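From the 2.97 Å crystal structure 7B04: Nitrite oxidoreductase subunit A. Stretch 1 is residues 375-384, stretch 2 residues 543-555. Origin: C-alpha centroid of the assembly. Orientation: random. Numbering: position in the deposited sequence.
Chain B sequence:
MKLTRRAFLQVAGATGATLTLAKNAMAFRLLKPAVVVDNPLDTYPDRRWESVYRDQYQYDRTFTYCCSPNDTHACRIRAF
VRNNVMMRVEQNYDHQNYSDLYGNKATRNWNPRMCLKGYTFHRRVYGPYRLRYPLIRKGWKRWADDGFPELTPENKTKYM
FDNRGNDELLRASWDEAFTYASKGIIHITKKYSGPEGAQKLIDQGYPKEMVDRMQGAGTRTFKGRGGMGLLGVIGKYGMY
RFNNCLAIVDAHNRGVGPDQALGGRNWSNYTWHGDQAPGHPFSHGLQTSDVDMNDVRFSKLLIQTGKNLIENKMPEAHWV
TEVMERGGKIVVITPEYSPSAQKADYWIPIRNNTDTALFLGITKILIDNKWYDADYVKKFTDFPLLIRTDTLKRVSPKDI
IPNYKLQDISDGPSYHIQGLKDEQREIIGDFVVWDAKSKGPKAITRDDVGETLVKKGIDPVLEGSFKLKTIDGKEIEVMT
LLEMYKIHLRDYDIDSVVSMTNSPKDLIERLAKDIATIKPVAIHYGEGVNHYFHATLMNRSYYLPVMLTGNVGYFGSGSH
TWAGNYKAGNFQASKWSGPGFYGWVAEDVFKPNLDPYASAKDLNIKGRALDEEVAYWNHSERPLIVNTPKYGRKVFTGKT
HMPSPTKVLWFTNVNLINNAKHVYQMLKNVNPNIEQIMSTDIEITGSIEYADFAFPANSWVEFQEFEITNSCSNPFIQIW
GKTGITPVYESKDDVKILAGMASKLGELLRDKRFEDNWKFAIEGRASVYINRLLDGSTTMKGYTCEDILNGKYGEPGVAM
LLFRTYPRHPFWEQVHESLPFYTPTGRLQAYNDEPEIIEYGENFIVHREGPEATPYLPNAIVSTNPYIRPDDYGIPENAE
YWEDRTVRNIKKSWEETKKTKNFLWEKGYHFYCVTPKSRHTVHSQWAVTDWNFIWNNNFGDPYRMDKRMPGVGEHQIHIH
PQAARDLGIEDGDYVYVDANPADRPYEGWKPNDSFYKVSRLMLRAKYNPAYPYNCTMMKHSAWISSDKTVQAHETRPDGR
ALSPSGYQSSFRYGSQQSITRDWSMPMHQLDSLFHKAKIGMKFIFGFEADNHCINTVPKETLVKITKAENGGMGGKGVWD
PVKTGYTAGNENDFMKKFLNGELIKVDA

Stretch 1 (375-384) DYVKKFTDFP
Stretch 2, residues 543-555: YLPVMLTGNVGYF

Stretch 1 enters as the end of a helix, Asp375 to Lys378, and closes it with Lys379 N bonded to Asp375 O at 3.2 Å. Lys379 then leaves helical angles (-92/171), Phe380 turns through positive phi (58/-2), Thr381 is extended (-136/153), and Asp382 to Pro384 return to helical angles without regular bonds. Stretch 2 runs helically through Leu544 to Leu548, with Met547 N to Tyr543 O at 2.6 Å, breaks at Gly550 (69/45), and continues extended at Val552 (-124/128) before Gly553 (96/-3). The register is set by two CA pairs. Tyr376 CA lies 5.5 Å from Gly550 CA. Val377 CA lies 5.8 Å from Leu548 CA. Together the stretches bury 460 Å².

Tyr376 is the anchor. With chi1 t and chi2 88°, its ring lies against the turn after the second helix. Gly550 CA sits over one face, 3.4 Å from the ring centroid and 18° off the normal, a CH-pi contact. Glycine suits this place twice: its phi is positive, and an ideal CB would come within a tight 3.4 Å of Tyr376 CG. Met547 O lies at the ring edge, 3.2 Å from Tyr376 CD2. The hydroxyl pays for its burial by donating from Tyr376 OH to Val552 O at 2.9 Å, the single hydrogen bond across the contact. Tyr554, chi1 m, brings CE2 to 3.9 Å from Tyr376 CE1, meeting it with its own ring edge.

Beyond this, packing is apolar. Val377 (chi1 t) places CG1 3.8 Å from Leu548 CD2. Leu548 (m, t) starts its CA-to-CB bond away, yet its end returns, CD2 reaching 3.5 Å from Phe383 CE2. Phe383 (chi1 m) also sets CZ 4.1 Å from Leu544 CD2. Thr381 turns CG2 to Met547 SD, 4.0 Å away, while its OG1 bonds Lys379 O at 3.2 Å.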

ATOM      1  N   ASP B 375     -30.925   7.845 -31.540  1.00 51.71           N
ATOM      2  CA  ASP B 375     -31.911   6.878 -31.072  1.00 55.29           C
ATOM      3  C   ASP B 375     -31.751   6.589 -29.582  1.00 60.20           C
ATOM      4  O   ASP B 375     -32.738   6.587 -28.833  1.00 51.72           O
ATOM      5  CB  ASP B 375     -31.806   5.613 -31.927  1.00 63.13           C
ATOM      6  CG  ASP B 375     -32.804   4.550 -31.539  1.00 69.85           C
ATOM      7  OD1 ASP B 375     -32.751   4.100 -30.381  1.00 60.59           O
ATOM      8  OD2 ASP B 375     -33.633   4.154 -32.388  1.00 73.42           O
ATOM      9  N   TYR B 376     -30.518   6.353 -29.128  1.00 64.73           N
ATOM     10  CA  TYR B 376     -30.303   6.063 -27.706  1.00 57.51           C
ATOM     11  C   TYR B 376     -30.637   7.262 -26.829  1.00 58.59           C
ATOM     12  O   TYR B 376     -30.973   7.084 -25.655  1.00 58.95           O
ATOM     13  CB  TYR B 376     -28.852   5.618 -27.456  1.00 57.94           C
ATOM     14  CG  TYR B 376     -28.547   5.322 -25.995  1.00 50.70           C
ATOM     15  CD1 TYR B 376     -28.761   4.060 -25.461  1.00 49.66           C
ATOM     16  CD2 TYR B 376     -28.055   6.312 -25.153  1.00 49.50           C
ATOM     17  CE1 TYR B 376     -28.488   3.790 -24.133  1.00 51.42           C
ATOM     18  CE2 TYR B 376     -27.779   6.051 -23.831  1.00 53.43           C
ATOM     19  CZ  TYR B 376     -27.999   4.788 -23.322  1.00 51.57           C
ATOM     20  OH  TYR B 376     -27.733   4.510 -21.998  1.00 51.23           O
ATOM     21  N   VAL B 377     -30.521   8.474 -27.364  1.00 60.82           N
ATOM     22  CA  VAL B 377     -30.883   9.659 -26.601  1.00 57.49           C
ATOM     23  C   VAL B 377     -32.359  10.026 -26.763  1.00 58.75           C
ATOM     24  O   VAL B 377     -32.934  10.667 -25.879  1.00 53.58           O
ATOM     25  CB  VAL B 377     -29.964  10.834 -26.958  1.00 49.18           C
ATOM     26  CG1 VAL B 377     -29.991  11.827 -25.824  1.00 52.90           C
ATOM     27  CG2 VAL B 377     -28.556  10.318 -27.107  1.00 50.08           C
ATOM     28  N   LYS B 378     -32.993   9.675 -27.887  1.00 63.03           N
ATOM     29  CA  LYS B 378     -34.441   9.881 -27.976  1.00 59.14           C
ATOM     30  C   LYS B 378     -35.128   9.089 -26.875  1.00 55.61           C
ATOM     31  O   LYS B 378     -36.054   9.579 -26.223  1.00 52.38           O
ATOM     32  CB  LYS B 378     -34.978   9.461 -29.354  1.00 56.42           C
ATOM     33  CG  LYS B 378     -35.609  10.602 -30.154  1.00 62.99           C
ATOM     34  CD  LYS B 378     -35.314  10.458 -31.639  1.00 60.78           C
ATOM     35  N   LYS B 379     -34.685   7.858 -26.666  1.00 56.45           N
ATOM     36  CA  LYS B 379     -35.087   7.067 -25.519  1.00 58.07           C
ATOM     37  C   LYS B 379     -34.090   7.265 -24.378  1.00 60.95           C
ATOM     38  O   LYS B 379     -33.059   7.927 -24.520  1.00 62.27           O
ATOM     39  CB  LYS B 379     -35.183   5.584 -25.877  1.00 54.61           C
ATOM     40  CG  LYS B 379     -35.271   5.258 -27.344  1.00 56.44           C
ATOM     41  CD  LYS B 379     -35.337   3.743 -27.527  1.00 54.55           C
ATOM     42  CE  LYS B 379     -35.267   3.360 -28.990  1.00 57.10           C
ATOM     43  NZ  LYS B 379     -35.230   1.892 -29.250  1.00 53.67           N
ATOM     44  N   PHE B 380     -34.449   6.735 -23.211  1.00 58.91           N
ATOM     45  CA  PHE B 380     -33.590   6.658 -22.030  1.00 60.74           C
ATOM     46  C   PHE B 380     -33.040   7.978 -21.490  1.00 55.02           C
ATOM     47  O   PHE B 380     -32.357   7.975 -20.461  1.00 52.05           O
ATOM     48  CB  PHE B 380     -32.380   5.770 -22.333  1.00 47.97           C
ATOM     49  CG  PHE B 380     -32.721   4.366 -22.742  1.00 44.99           C
ATOM     50  CD1 PHE B 380     -33.783   3.694 -22.169  1.00 51.81           C
ATOM     51  CD2 PHE B 380     -31.961   3.714 -23.704  1.00 47.63           C
ATOM     52  CE1 PHE B 380     -34.081   2.397 -22.544  1.00 52.01           C
ATOM     53  CE2 PHE B 380     -32.261   2.422 -24.085  1.00 47.31           C
ATOM     54  CZ  PHE B 380     -33.324   1.765 -23.510  1.00 43.30           C
ATOM     55  N   THR B 381     -33.321   9.107 -22.135  1.00 56.76           N
ATOM     56  CA  THR B 381     -32.683  10.360 -21.752  1.00 56.34           C
ATOM     57  C   THR B 381     -33.716  11.477 -21.706  1.00 57.41           C
ATOM     58  O   THR B 381     -34.725  11.438 -22.415  1.00 62.17           O
ATOM     59  CB  THR B 381     -31.534  10.710 -22.711  1.00 54.76           C
ATOM     60  OG1 THR B 381     -30.761   9.530 -22.973  1.00 56.69           O
ATOM     61  CG2 THR B 381     -30.617  11.742 -22.082  1.00 52.59           C
ATOM     62  N   ASP B 382     -33.440  12.491 -20.882  1.00 56.83           N
ATOM     63  CA  ASP B 382     -34.347  13.622 -20.740  1.00 53.87           C
ATOM     64  C   ASP B 382     -34.178  14.687 -21.821  1.00 56.64           C
ATOM     65  O   ASP B 382     -34.942  15.657 -21.821  1.00 59.30           O
ATOM     66  CB  ASP B 382     -34.223  14.246 -19.342  1.00 54.54           C
ATOM     67  CG  ASP B 382     -32.930  15.011 -19.133  1.00 58.18           C
ATOM     68  OD1 ASP B 382     -31.993  14.875 -19.946  1.00 63.47           O
ATOM     69  OD2 ASP B 382     -32.857  15.761 -18.135  1.00 51.85           O
ATOM     70  N   PHE B 383     -33.191  14.555 -22.713  1.00 56.45           N
ATOM     71  CA  PHE B 383     -32.976  15.588 -23.726  1.00 55.91           C
ATOM     72  C   PHE B 383     -34.213  15.863 -24.576  1.00 58.06           C
ATOM     73  O   PHE B 383     -34.495  17.047 -24.832  1.00 64.56           O
ATOM     74  CB  PHE B 383     -31.804  15.214 -24.644  1.00 57.29           C
ATOM     75  CG  PHE B 383     -30.450  15.536 -24.085  1.00 56.30           C
ATOM     76  CD1 PHE B 383     -30.033  16.848 -23.937  1.00 52.72           C
ATOM     77  CD2 PHE B 383     -29.577  14.522 -23.742  1.00 56.15           C
ATOM     78  CE1 PHE B 383     -28.777  17.137 -23.433  1.00 54.34           C
ATOM     79  CE2 PHE B 383     -28.325  14.800 -23.238  1.00 48.80           C
ATOM     80  CZ  PHE B 383     -27.923  16.109 -23.084  1.00 49.08           C
ATOM     81  N   PRO B 384     -34.981  14.866 -25.039  1.00 58.33           N
ATOM     82  CA  PRO B 384     -36.183  15.188 -25.824  1.00 57.37           C
ATOM     83  C   PRO B 384     -37.252  15.914 -25.028  1.00 57.82           C
ATOM     84  O   PRO B 384     -38.092  16.590 -25.633  1.00 67.19           O
ATOM     85  CB  PRO B 384     -36.676  13.813 -26.296  1.00 55.37           C
ATOM     86  CG  PRO B 384     -36.107  12.851 -25.317  1.00 61.67           C
ATOM     87  CD  PRO B 384     -34.762  13.408 -24.979  1.00 62.44           C
ATOM     88  N   TYR B 543     -21.783  12.136 -17.067  1.00 43.19           N
ATOM     89  CA  TYR B 543     -22.706  11.357 -17.886  1.00 38.70           C
ATOM     90  C   TYR B 543     -22.979  11.977 -19.249  1.00 40.52           C
ATOM     91  O   TYR B 543     -23.440  11.266 -20.149  1.00 41.59           O
ATOM     92  CB  TYR B 543     -24.048  11.150 -17.169  1.00 38.37           C
ATOM     93  CG  TYR B 543     -24.082  10.004 -16.175  1.00 42.35           C
ATOM     94  CD1 TYR B 543     -23.036   9.792 -15.287  1.00 50.57           C
ATOM     95  CD2 TYR B 543     -25.159   9.124 -16.135  1.00 48.11           C
ATOM     96  CE1 TYR B 543     -23.068   8.745 -14.378  1.00 46.52           C
ATOM     97  CE2 TYR B 543     -25.195   8.072 -15.234  1.00 45.50           C
ATOM     98  CZ  TYR B 543     -24.145   7.887 -14.361  1.00 46.85           C
ATOM     99  OH  TYR B 543     -24.167   6.848 -13.461  1.00 51.04           O
ATOM    100  N   LEU B 544     -22.713  13.272 -19.424  1.00 42.74           N
ATOM    101  CA  LEU B 544     -23.063  13.941 -20.677  1.00 37.95           C
ATOM    102  C   LEU B 544     -22.447  13.278 -21.903  1.00 38.32           C
ATOM    103  O   LEU B 544     -23.197  12.969 -22.846  1.00 43.73           O
ATOM    104  CB  LEU B 544     -22.687  15.424 -20.590  1.00 35.15           C
ATOM    105  CG  LEU B 544     -23.572  16.299 -19.706  1.00 45.80           C
ATOM    106  CD1 LEU B 544     -22.959  17.677 -19.550  1.00 45.70           C
ATOM    107  CD2 LEU B 544     -24.971  16.398 -20.286  1.00 44.61           C
ATOM    108  N   PRO B 545     -21.133  13.029 -21.977  1.00 43.27           N
ATOM    109  CA  PRO B 545     -20.599  12.373 -23.181  1.00 44.05           C
ATOM    110  C   PRO B 545     -21.038  10.928 -23.319  1.00 43.56           C
ATOM    111  O   PRO B 545     -21.045  10.405 -24.440  1.00 42.11           O
ATOM    112  CB  PRO B 545     -19.080  12.480 -23.001  1.00 39.48           C
ATOM    113  CG  PRO B 545     -18.887  12.547 -21.538  1.00 39.59           C
ATOM    114  CD  PRO B 545     -20.063  13.310 -20.999  1.00 47.47           C
ATOM    115  N   VAL B 546     -21.419  10.273 -22.221  1.00 43.15           N
ATOM    116  CA  VAL B 546     -21.803   8.868 -22.274  1.00 43.60           C
ATOM    117  C   VAL B 546     -23.304   8.678 -22.479  1.00 47.37           C
ATOM    118  O   VAL B 546     -23.724   7.611 -22.952  1.00 47.53           O
ATOM    119  CB  VAL B 546     -21.326   8.147 -20.998  1.00 51.20           C
ATOM    120  CG1 VAL B 546     -22.274   8.392 -19.840  1.00 50.07           C
ATOM    121  CG2 VAL B 546     -21.169   6.668 -21.243  1.00 46.49           C
ATOM    122  N   MET B 547     -24.124   9.681 -22.150  1.00 51.86           N
ATOM    123  CA  MET B 547     -25.547   9.607 -22.467  1.00 45.67           C
ATOM    124  C   MET B 547     -25.779   9.721 -23.967  1.00 43.78           C
ATOM    125  O   MET B 547     -26.675   9.073 -24.517  1.00 40.62           O
ATOM    126  CB  MET B 547     -26.313  10.713 -21.740  1.00 45.87           C
ATOM    127  CG  MET B 547     -26.474  10.512 -20.248  1.00 57.09           C
ATOM    128  SD  MET B 547     -27.583  11.746 -19.541  1.00 68.15           S
ATOM    129  CE  MET B 547     -26.532  13.192 -19.541  1.00 38.48           C
ATOM    130  N   LEU B 548     -24.978  10.547 -24.638  1.00 46.17           N
ATOM    131  CA  LEU B 548     -25.175  10.817 -26.055  1.00 49.48           C
ATOM    132  C   LEU B 548     -24.631   9.704 -26.941  1.00 51.08           C
ATOM    133  O   LEU B 548     -25.137   9.498 -28.049  1.00 56.06           O
ATOM    134  CB  LEU B 548     -24.531  12.153 -26.416  1.00 48.27           C
ATOM    135  CG  LEU B 548     -25.113  13.342 -25.649  1.00 41.69           C
ATOM    136  CD1 LEU B 548     -24.315  14.611 -25.906  1.00 42.01           C
ATOM    137  CD2 LEU B 548     -26.576  13.539 -26.015  1.00 33.12           C
ATOM    138  N   THR B 549     -23.621   8.975 -26.477  1.00 46.48           N
ATOM    139  CA  THR B 549     -22.966   7.959 -27.288  1.00 43.45           C
ATOM    140  C   THR B 549     -23.535   6.562 -27.085  1.00 45.76           C
ATOM    141  O   THR B 549     -23.069   5.621 -27.736  1.00 45.71           O
ATOM    142  CB  THR B 549     -21.468   7.940 -26.984  1.00 49.61           C
ATOM    143  OG1 THR B 549     -21.274   7.816 -25.568  1.00 53.59           O
ATOM    144  CG2 THR B 549     -20.804   9.214 -27.475  1.00 48.53           C
ATOM    145  N   GLY B 550     -24.530   6.403 -26.220  1.00 43.30           N
ATOM    146  CA  GLY B 550     -25.133   5.104 -25.989  1.00 41.05           C
ATOM    147  C   GLY B 550     -24.249   4.106 -25.271  1.00 49.16           C
ATOM    148  O   GLY B 550     -24.164   2.941 -25.673  1.00 47.41           O
ATOM    149  N   ASN B 551     -23.582   4.546 -24.207  1.00 54.10           N
ATOM    150  CA  ASN B 551     -22.650   3.706 -23.466  1.00 50.82           C
ATOM    151  C   ASN B 551     -23.036   3.583 -21.994  1.00 46.71           C
ATOM    152  O   ASN B 551     -22.180   3.607 -21.110  1.00 47.97           O
ATOM    153  CB  ASN B 551     -21.222   4.222 -23.618  1.00 42.28           C
ATOM    154  CG  ASN B 551     -20.745   4.189 -25.054  1.00 43.97           C
ATOM    155  OD1 ASN B 551     -20.188   5.165 -25.558  1.00 51.75           O
ATOM    156  ND2 ASN B 551     -20.957   3.061 -25.721  1.00 41.39           N
ATOM    157  N   VAL B 552     -24.330   3.497 -21.700  1.00 42.41           N
ATOM    158  CA  VAL B 552     -24.800   3.224 -20.346  1.00 43.14           C
ATOM    159  C   VAL B 552     -25.700   1.997 -20.388  1.00 42.31           C
ATOM    160  O   VAL B 552     -26.636   1.937 -21.192  1.00 46.24           O
ATOM    161  CB  VAL B 552     -25.545   4.427 -19.735  1.00 43.88           C
ATOM    162  CG1 VAL B 552     -26.220   4.033 -18.428  1.00 47.98           C
ATOM    163  CG2 VAL B 552     -24.588   5.584 -19.515  1.00 39.20           C
ATOM    164  N   GLY B 553     -25.415   1.022 -19.526  1.00 42.32           N
ATOM    165  CA  GLY B 553     -26.188  -0.199 -19.453  1.00 43.22           C
ATOM    166  C   GLY B 553     -25.629  -1.366 -20.238  1.00 49.65           C
ATOM    167  O   GLY B 553     -26.201  -2.462 -20.173  1.00 56.83           O
ATOM    168  N   TYR B 554     -24.535  -1.171 -20.972  1.00 45.16           N
ATOM    169  CA  TYR B 554     -23.920  -2.223 -21.767  1.00 45.44           C
ATOM    170  C   TYR B 554     -22.572  -2.598 -21.166  1.00 50.56           C
ATOM    171  O   TYR B 554     -21.856  -1.745 -20.633  1.00 57.94           O
ATOM    172  CB  TYR B 554     -23.732  -1.780 -23.220  1.00 50.57           C
ATOM    173  CG  TYR B 554     -24.993  -1.282 -23.885  1.00 48.99           C
ATOM    174  CD1 TYR B 554     -25.924  -2.171 -24.404  1.00 49.58           C
ATOM    175  CD2 TYR B 554     -25.250   0.078 -24.000  1.00 50.03           C
ATOM    176  CE1 TYR B 554     -27.078  -1.722 -25.016  1.00 52.63           C
ATOM    177  CE2 TYR B 554     -26.403   0.538 -24.612  1.00 52.00           C
ATOM    178  CZ  TYR B 554     -27.311  -0.367 -25.117  1.00 52.88           C
ATOM    179  OH  TYR B 554     -28.458   0.085 -25.726  1.00 62.55           O
ATOM    180  N   PHE B 555     -22.228  -3.881 -21.273  1.00 50.96           N
ATOM    181  CA  PHE B 555     -21.000  -4.387 -20.673  1.00 52.68           C
ATOM    182  C   PHE B 555     -19.783  -3.623 -21.186  1.00 48.00           C
ATOM    183  O   PHE B 555     -19.632  -3.408 -22.393  1.00 48.04           O
ATOM    184  CB  PHE B 555     -20.852  -5.880 -20.963  1.00 46.31           C
ATOM    185  CG  PHE B 555     -21.892  -6.733 -20.292  1.00 44.20           C
ATOM    186  CD1 PHE B 555     -21.792  -7.036 -18.945  1.00 44.65           C
ATOM    187  CD2 PHE B 555     -22.967  -7.231 -21.009  1.00 49.58           C
ATOM    188  CE1 PHE B 555     -22.747  -7.820 -18.322  1.00 41.36           C
ATOM    189  CE2 PHE B 555     -23.925  -8.017 -20.393  1.00 51.48           C
ATOM    190  CZ  PHE B 555     -23.814  -8.312 -19.047  1.00 43.39           C
TER